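PDB 6RK0: uncharacterized protein from Azotobacter vinelandii, which binds heme b and FAD and probably works as a low-potential terminal oxidase associated with the iron-only nitrogenase. Local coordinates for residues A101-N106 against E182-F187; E121-E126 against A130-N135. All coordinates share one frame; numbering follows the deposited sequence.

Interaction 1: residues A101-N106 against E182-F187; sequences ARSAYN and EEDYAF. With HEM (protoporphyrin IX containing Fe), chain H.
The loop that joins strands 88-100 and 108-118 at the heme pocket meets the loop 182-187 through Arg-102, whose guanidinium has Tyr-185 CE1 over one face, toward its rim. NH1 comes to 3.3 Å from Tyr-185 CE1, and the two planes are inclined by 36°, well short of a parallel stack. With the chain extended from CG to NE, CD of Arg-102 passes 3.4 Å from the carbonyl O of Asp-184. This carbonyl closes a type I beta turn, Asp-184 to Phe-187, by accepting the N-H of Phe-187. Strands flanking 101-106 belong to the antiparallel sheet of this pyridoxamine 5'-phosphate oxidase-like fold. Two waters join the loops. Water 1 lies in the guanidinium plane, accepts from Arg-102 NE at 2.9 Å and donates to the carbonyls of Tyr-185 and Phe-187. Water 2 donates to Asp-184 OD2 at 2.7 Å and accepts from Ser-103 OG and Asn-106 ND2. NH1 of Arg-102 forms salt bridges with Asp-180 and with Asp-206 of the second subunit, while Asp-184 pairs with Arg-149 of that subunit. Farther along the first loop, the 3-10 segment 104-105 packs against the heme, and Tyr-105 O accepts from water 3, which binds the iron at 2.1 Å.

Interaction 2: residues E121-E126 against A130-N135; sequences ELISDE and AEKLRN
Ile-123 carries CG1 anti to its own carbonyl carbon (chi1 -58°) and continues nearly straight through chi2, which sends CD1 toward helix 126-140. Lys-132 reaches back with CG, and a bend at chi2 (-63°) carries the rest of its chain across the tip of the isoleucine. CD1 and CG meet at 3.6 Å, a single aliphatic touch between side chains running at about a right angle to each other. The other link belongs to the first turn of the helix: Ala-130 N donates to Glu-126 O at 3.0 Å, with an N-H...O angle of 157°, and Ala-130 CB packs 3.6 Å from the same oxygen. Just ahead of this turn Asp-125 is the N-cap, its OD1 accepting from the backbone N of Val-128. The contact thus covers the passage from strand 121-122, which pairs with strand 159-165, into the helix. Ile-123 also rests on Val-128 and Lys-129 of the same helix. Beyond the touching CG, Lys-132 NZ makes a salt bridge with Glu-65, and Glu-126 pairs with Lys-129. Lys-132 therefore divides its length, its methylene base serving the apolar packing of Ile-123 and its ammonium end a charge partner elsewhere.

How the interactions relate
The two contacts share no strand or helix and lie on opposite sides of the chain's centre, their nearest atoms about 38 Å apart, although 121-126 and 130-135 fall between the halves of interaction 1 in sequence. Interaction 1 is buried and joins two loops distant in sequence; the second subunit helps to enclose it, and the loops meet through bridging waters and a guanidinium tilted against an aromatic ring, their charges paired elsewhere. Interaction 2 is a surface contact between neighbours in sequence, built from a helical backbone bond and one aliphatic touch, reached by no other protein chain. Both lie near heme: Ala-104 and Tyr-105 line a heme pocket, whereas Leu-133 touches a heme from helix 126-140.

Interaction 1: residues A101-N106 against E182-F187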
loop_
_atom_site.group_PDB
_atom_site.type_symbol
_atom_site.label_atom_id
_atom_site.label_comp_id
_atom_site.label_asym_id
_atom_site.label_seq_id
_atom_site.Cartn_x
_atom_site.Cartn_y
_atom_site.Cartn_z
ATOM N N ALA A 101 11.364 5.308 19.351
ATOM C CA ALA A 101 11.132 5.978 20.618
ATOM C C ALA A 101 11.930 5.295 21.729
ATOM O O ALA A 101 12.524 4.234 21.550
ATOM C CB ALA A 101 9.658 5.972 20.945
ATOM N N ARG A 102 11.917 5.909 22.920
ATOM C CA ARG A 102 12.565 5.357 24.107
ATOM C C ARG A 102 11.806 4.184 24.692
ATOM O O ARG A 102 12.416 3.366 25.387
ATOM C CB ARG A 102 12.719 6.468 25.150
ATOM C CG ARG A 102 13.621 7.576 24.716
ATOM C CD ARG A 102 13.346 8.897 25.436
ATOM N NE ARG A 102 14.202 9.956 24.953
ATOM C CZ ARG A 102 14.051 10.583 23.789
ATOM N NH1 ARG A 102 12.939 10.402 23.056
ATOM N NH2 ARG A 102 14.954 11.463 23.384
ATOM N N SER A 103 10.495 4.111 24.473
ATOM C CA SER A 103 9.691 2.960 24.858
ATOM C C SER A 103 9.114 2.305 23.618
ATOM O O SER A 103 8.771 2.990 22.639
ATOM C CB SER A 103 8.566 3.342 25.829
ATOM O OG SER A 103 7.518 4.022 25.155
ATOM N N ALA A 104 8.962 0.983 23.676
ATOM C CA ALA A 104 8.373 0.253 22.561
ATOM C C ALA A 104 6.970 0.761 22.234
ATOM O O ALA A 104 6.597 0.892 21.063
ATOM C CB ALA A 104 8.354 -1.228 22.905
ATOM N N TYR A 105 6.185 1.062 23.275
ATOM C CA TYR A 105 4.813 1.492 23.126
ATOM C C TYR A 105 4.711 2.743 22.260
ATOM O O TYR A 105 3.683 2.934 21.611
ATOM C CB TYR A 105 4.275 1.787 24.533
ATOM C CG TYR A 105 2.832 2.151 24.648
ATOM C CD1 TYR A 105 1.836 1.173 24.586
ATOM C CD2 TYR A 105 2.438 3.452 24.892
ATOM C CE1 TYR A 105 0.511 1.455 24.784
ATOM C CE2 TYR A 105 1.089 3.763 25.077
ATOM C CZ TYR A 105 0.133 2.752 25.022
ATOM O OH TYR A 105 -1.229 3.022 25.212
ATOM N N ASN A 106 5.723 3.627 22.290
ATOM C CA ASN A 106 5.683 4.846 21.503
ATOM C C ASN A 106 6.500 4.779 20.201
ATOM O O ASN A 106 6.663 5.813 19.536
ATOM C CB ASN A 106 6.062 6.034 22.375
ATOM C CG ASN A 106 4.914 6.468 23.219
ATOM O OD1 ASN A 106 3.807 6.660 22.711
ATOM N ND2 ASN A 106 5.146 6.660 24.510
ATOM N N GLU A 182 6.602 11.915 28.859
ATOM C CA GLU A 182 7.544 12.902 29.388
ATOM C C GLU A 182 8.465 12.312 30.438
ATOM O O GLU A 182 9.628 12.740 30.568
ATOM C CB GLU A 182 6.795 14.107 29.926
ATOM C CG GLU A 182 6.344 15.047 28.837
ATOM C CD GLU A 182 7.483 15.589 27.939
ATOM O OE1 GLU A 182 8.611 15.796 28.419
ATOM O OE2 GLU A 182 7.234 15.820 26.735
ATOM N N GLU A 183 7.966 11.343 31.211
ATOM C CA GLU A 183 8.827 10.777 32.233
ATOM C C GLU A 183 9.931 9.893 31.680
ATOM O O GLU A 183 10.778 9.476 32.465
ATOM C CB GLU A 183 8.009 10.010 33.255
ATOM C CG GLU A 183 7.228 8.886 32.636
ATOM C CD GLU A 183 5.777 9.253 32.263
ATOM O OE1 GLU A 183 5.501 10.376 31.736
ATOM O OE2 GLU A 183 4.902 8.385 32.501
ATOM N N ASP A 184 9.962 9.588 30.384
ATOM C CA ASP A 184 10.977 8.705 29.820
ATOM C C ASP A 184 12.195 9.424 29.262
ATOM O O ASP A 184 13.133 8.768 28.808
ATOM C CB ASP A 184 10.341 7.839 28.730
ATOM C CG ASP A 184 9.358 6.801 29.279
ATOM O OD1 ASP A 184 9.475 6.427 30.463
ATOM O OD2 ASP A 184 8.494 6.348 28.509
ATOM N N TYR A 185 12.224 10.757 29.306
ATOM C CA TYR A 185 13.309 11.493 28.664
ATOM C C TYR A 185 14.647 11.409 29.381
ATOM O O TYR A 185 15.638 11.836 28.787
ATOM C CB TYR A 185 12.882 12.932 28.356
ATOM C CG TYR A 185 12.046 12.989 27.098
ATOM C CD1 TYR A 185 12.645 13.118 25.847
ATOM C CD2 TYR A 185 10.680 12.817 27.146
ATOM C CE1 TYR A 185 11.898 13.091 24.684
ATOM C CE2 TYR A 185 9.908 12.786 26.005
ATOM C CZ TYR A 185 10.516 12.940 24.755
ATOM O OH TYR A 185 9.741 12.879 23.630
ATOM N N ALA A 186 14.710 10.876 30.598
ATOM C CA ALA A 186 16.005 10.613 31.212
ATOM C C ALA A 186 16.502 9.195 30.933
ATOM O O ALA A 186 17.620 8.839 31.353
ATOM C CB ALA A 186 15.946 10.825 32.730
ATOM N N PHE A 187 15.701 8.357 30.232
ATOM C CA PHE A 187 16.111 6.989 30.017
ATOM C C PHE A 187 17.183 6.935 28.926
ATOM O O PHE A 187 17.007 7.531 27.856
ATOM C CB PHE A 187 14.927 6.084 29.653
ATOM C CG PHE A 187 15.323 4.642 29.641
ATOM C CD1 PHE A 187 15.378 3.930 30.824
ATOM C CD2 PHE A 187 15.777 4.024 28.493
ATOM C CE1 PHE A 187 15.853 2.635 30.835
ATOM C CE2 PHE A 187 16.250 2.734 28.517
ATOM C CZ PHE A 187 16.259 2.026 29.670
HETATM C CHA HEM H . -0.708 2.220 17.553
HETATM C CHB HEM H . 3.311 1.766 14.985
HETATM C CHC HEM H . 5.170 -1.025 18.408
HETATM C CHD HEM H . 1.277 -0.305 21.130
HETATM C C1A HEM H . 0.237 2.346 16.558
HETATM C C2A HEM H . 0.039 3.130 15.356
HETATM C C3A HEM H . 1.160 3.015 14.627
HETATM C C4A HEM H . 2.064 2.141 15.388
HETATM C CMA HEM H . 1.555 3.624 13.284
HETATM C CAA HEM H . -1.188 3.968 15.019
HETATM C CBA HEM H . -1.186 5.338 15.713
HETATM C CGA HEM H . -2.184 6.209 15.002
HETATM O O1A HEM H . -1.774 7.169 14.286
HETATM O O2A HEM H . -3.413 5.960 15.098
HETATM C C1B HEM H . 4.189 0.969 15.701
HETATM C C2B HEM H . 5.497 0.549 15.238
HETATM C C3B HEM H . 5.995 -0.233 16.183
HETATM C C4B HEM H . 5.024 -0.288 17.263
HETATM C CMB HEM H . 6.129 0.905 13.907
HETATM C CAB HEM H . 7.325 -0.982 16.286
HETATM C CBB HEM H . 8.373 -0.829 15.495
HETATM C C1C HEM H . 4.263 -1.102 19.452
HETATM C C2C HEM H . 4.443 -1.836 20.672
HETATM C C3C HEM H . 3.408 -1.609 21.453
HETATM C C4C HEM H . 2.527 -0.710 20.718
HETATM C CMC HEM H . 5.612 -2.767 20.932
HETATM C CAC HEM H . 3.104 -2.093 22.850
HETATM C CBC HEM H . 4.096 -2.247 23.734
HETATM C C1D HEM H . 0.358 0.392 20.371
HETATM C C2D HEM H . -0.968 0.773 20.789
HETATM C C3D HEM H . -1.507 1.485 19.791
HETATM C C4D HEM H . -0.518 1.555 18.735
HETATM C CMD HEM H . -1.614 0.401 22.127
HETATM C CAD HEM H . -2.867 2.180 19.782
HETATM C CBD HEM H . -2.683 3.652 20.223
HETATM C CGD HEM H . -4.025 4.274 20.512
HETATM O O1D HEM H . -4.736 4.643 19.538
HETATM O O2D HEM H . -4.392 4.461 21.691
HETATM N NA HEM H . 1.481 1.756 16.574
HETATM N NB HEM H . 3.926 0.459 16.949
HETATM N NC HEM H . 3.065 -0.423 19.484
HETATM N ND HEM H . 0.626 0.892 19.112
HETATM FE FE HEM H . 2.257 0.646 18.011
HETATM O O HOH W 1 16.316 9.963 26.870
HETATM O O HOH W 2 7.660 6.708 26.010
HETATM O O HOH W 3 3.012 2.369 18.913
#

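Interaction 2: residues E121-E126 against A130-N135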
loop_
_atom_site.group_PDB
_atom_site.type_symbol
_atom_site.label_atom_id
_atom_site.label_comp_id
_atom_site.label_asym_id
_atom_site.label_seq_id
_atom_site.Cartn_x
_atom_site.Cartn_y
_atom_site.Cartn_z
ATOM N N GLU A 121 -18.734 5.096 -9.514
ATOM C CA GLU A 121 -19.523 5.113 -10.731
ATOM C C GLU A 121 -18.684 4.640 -11.900
ATOM O O GLU A 121 -17.521 5.027 -12.017
ATOM C CB GLU A 121 -19.980 6.571 -11.055
ATOM C CG GLU A 121 -20.741 7.233 -9.895
ATOM C CD GLU A 121 -21.024 8.718 -10.096
ATOM O OE1 GLU A 121 -20.867 9.252 -11.230
ATOM O OE2 GLU A 121 -21.418 9.365 -9.088
ATOM N N LEU A 122 -19.268 3.826 -12.771
ATOM C CA LEU A 122 -18.557 3.406 -13.979
ATOM C C LEU A 122 -18.779 4.409 -15.101
ATOM O O LEU A 122 -19.850 4.991 -15.234
ATOM C CB LEU A 122 -19.065 2.081 -14.515
ATOM C CG LEU A 122 -18.823 0.887 -13.630
ATOM C CD1 LEU A 122 -19.374 -0.356 -14.317
ATOM C CD2 LEU A 122 -17.346 0.706 -13.212
ATOM N N ILE A 123 -17.766 4.577 -15.941
ATOM C CA ILE A 123 -17.926 5.384 -17.147
ATOM C C ILE A 123 -18.450 4.472 -18.252
ATOM O O ILE A 123 -17.734 3.599 -18.734
ATOM C CB ILE A 123 -16.598 6.026 -17.550
ATOM C CG1 ILE A 123 -16.047 6.882 -16.425
ATOM C CG2 ILE A 123 -16.782 6.820 -18.835
ATOM C CD1 ILE A 123 -14.837 7.609 -16.777
ATOM N N SER A 124 -19.685 4.681 -18.675
ATOM C CA SER A 124 -20.251 3.876 -19.760
ATOM C C SER A 124 -20.048 4.490 -21.134
ATOM O O SER A 124 -20.133 3.781 -22.141
ATOM C CB SER A 124 -21.742 3.619 -19.516
ATOM O OG SER A 124 -22.434 4.844 -19.422
ATOM N N ASP A 125 -19.796 5.787 -21.189
ATOM C CA ASP A 125 -19.592 6.491 -22.447
ATOM C C ASP A 125 -18.157 6.237 -22.938
ATOM O O ASP A 125 -17.179 6.612 -22.274
ATOM C CB ASP A 125 -19.825 7.964 -22.173
ATOM C CG ASP A 125 -19.675 8.784 -23.388
ATOM O OD1 ASP A 125 -18.716 8.555 -24.168
ATOM O OD2 ASP A 125 -20.502 9.688 -23.559
ATOM N N GLU A 126 -18.022 5.534 -24.075
ATOM C CA GLU A 126 -16.705 5.095 -24.524
ATOM C C GLU A 126 -15.782 6.256 -24.859
ATOM O O GLU A 126 -14.557 6.148 -24.695
ATOM C CB GLU A 126 -16.824 4.151 -25.726
ATOM C CG GLU A 126 -17.686 2.922 -25.505
ATOM C CD GLU A 126 -17.053 1.845 -24.640
ATOM O OE1 GLU A 126 -15.858 1.903 -24.308
ATOM O OE2 GLU A 126 -17.791 0.896 -24.252
ATOM N N ALA A 130 -12.149 6.999 -23.066
ATOM C CA ALA A 130 -10.877 7.155 -23.773
ATOM C C ALA A 130 -10.180 8.453 -23.377
ATOM O O ALA A 130 -8.945 8.500 -23.231
ATOM C CB ALA A 130 -11.096 7.086 -25.286
ATOM N N GLU A 131 -10.957 9.513 -23.186
ATOM C CA GLU A 131 -10.376 10.761 -22.733
ATOM C C GLU A 131 -9.739 10.608 -21.352
ATOM O O GLU A 131 -8.634 11.107 -21.119
ATOM C CB GLU A 131 -11.476 11.813 -22.744
ATOM C CG GLU A 131 -10.968 13.193 -22.454
ATOM C CD GLU A 131 -11.888 14.329 -22.875
ATOM O OE1 GLU A 131 -13.063 14.105 -23.224
ATOM O OE2 GLU A 131 -11.448 15.504 -22.861
ATOM N N LYS A 132 -10.420 9.917 -20.435
ATOM C CA LYS A 132 -9.888 9.737 -19.084
ATOM C C LYS A 132 -8.623 8.875 -19.102
ATOM O O LYS A 132 -7.671 9.152 -18.363
ATOM C CB LYS A 132 -10.951 9.109 -18.177
ATOM C CG LYS A 132 -12.279 9.806 -18.013
ATOM C CD LYS A 132 -12.151 11.156 -17.378
ATOM C CE LYS A 132 -13.470 11.837 -17.158
ATOM N NZ LYS A 132 -13.190 13.256 -16.853
ATOM N N LEU A 133 -8.599 7.825 -19.929
ATOM C CA LEU A 133 -7.402 6.975 -20.014
ATOM C C LEU A 133 -6.206 7.742 -20.548
ATOM O O LEU A 133 -5.070 7.523 -20.085
ATOM C CB LEU A 133 -7.703 5.749 -20.871
ATOM C CG LEU A 133 -8.660 4.750 -20.198
ATOM C CD1 LEU A 133 -9.232 3.778 -21.224
ATOM C CD2 LEU A 133 -7.951 3.973 -19.044
ATOM N N ARG A 134 -6.416 8.649 -21.511
ATOM C CA ARG A 134 -5.294 9.467 -21.957
ATOM C C ARG A 134 -4.797 10.370 -20.827
ATOM O O ARG A 134 -3.585 10.555 -20.661
ATOM C CB ARG A 134 -5.679 10.280 -23.201
ATOM C CG ARG A 134 -4.548 11.200 -23.662
ATOM C CD ARG A 134 -4.750 11.788 -25.058
ATOM N NE ARG A 134 -3.549 12.524 -25.504
ATOM C CZ ARG A 134 -3.265 12.883 -26.761
ATOM N NH1 ARG A 134 -4.105 12.639 -27.784
ATOM N NH2 ARG A 134 -2.122 13.534 -27.001
ATOM N N ASN A 135 -5.717 10.920 -20.017
ATOM C CA ASN A 135 -5.298 11.734 -18.885
ATOM C C ASN A 135 -4.462 10.912 -17.911
ATOM O O ASN A 135 -3.488 11.421 -17.347
ATOM C CB ASN A 135 -6.531 12.279 -18.163
ATOM C CG ASN A 135 -7.330 13.276 -18.982
ATOM O OD1 ASN A 135 -6.814 13.921 -19.902
ATOM N ND2 ASN A 135 -8.609 13.430 -18.623
#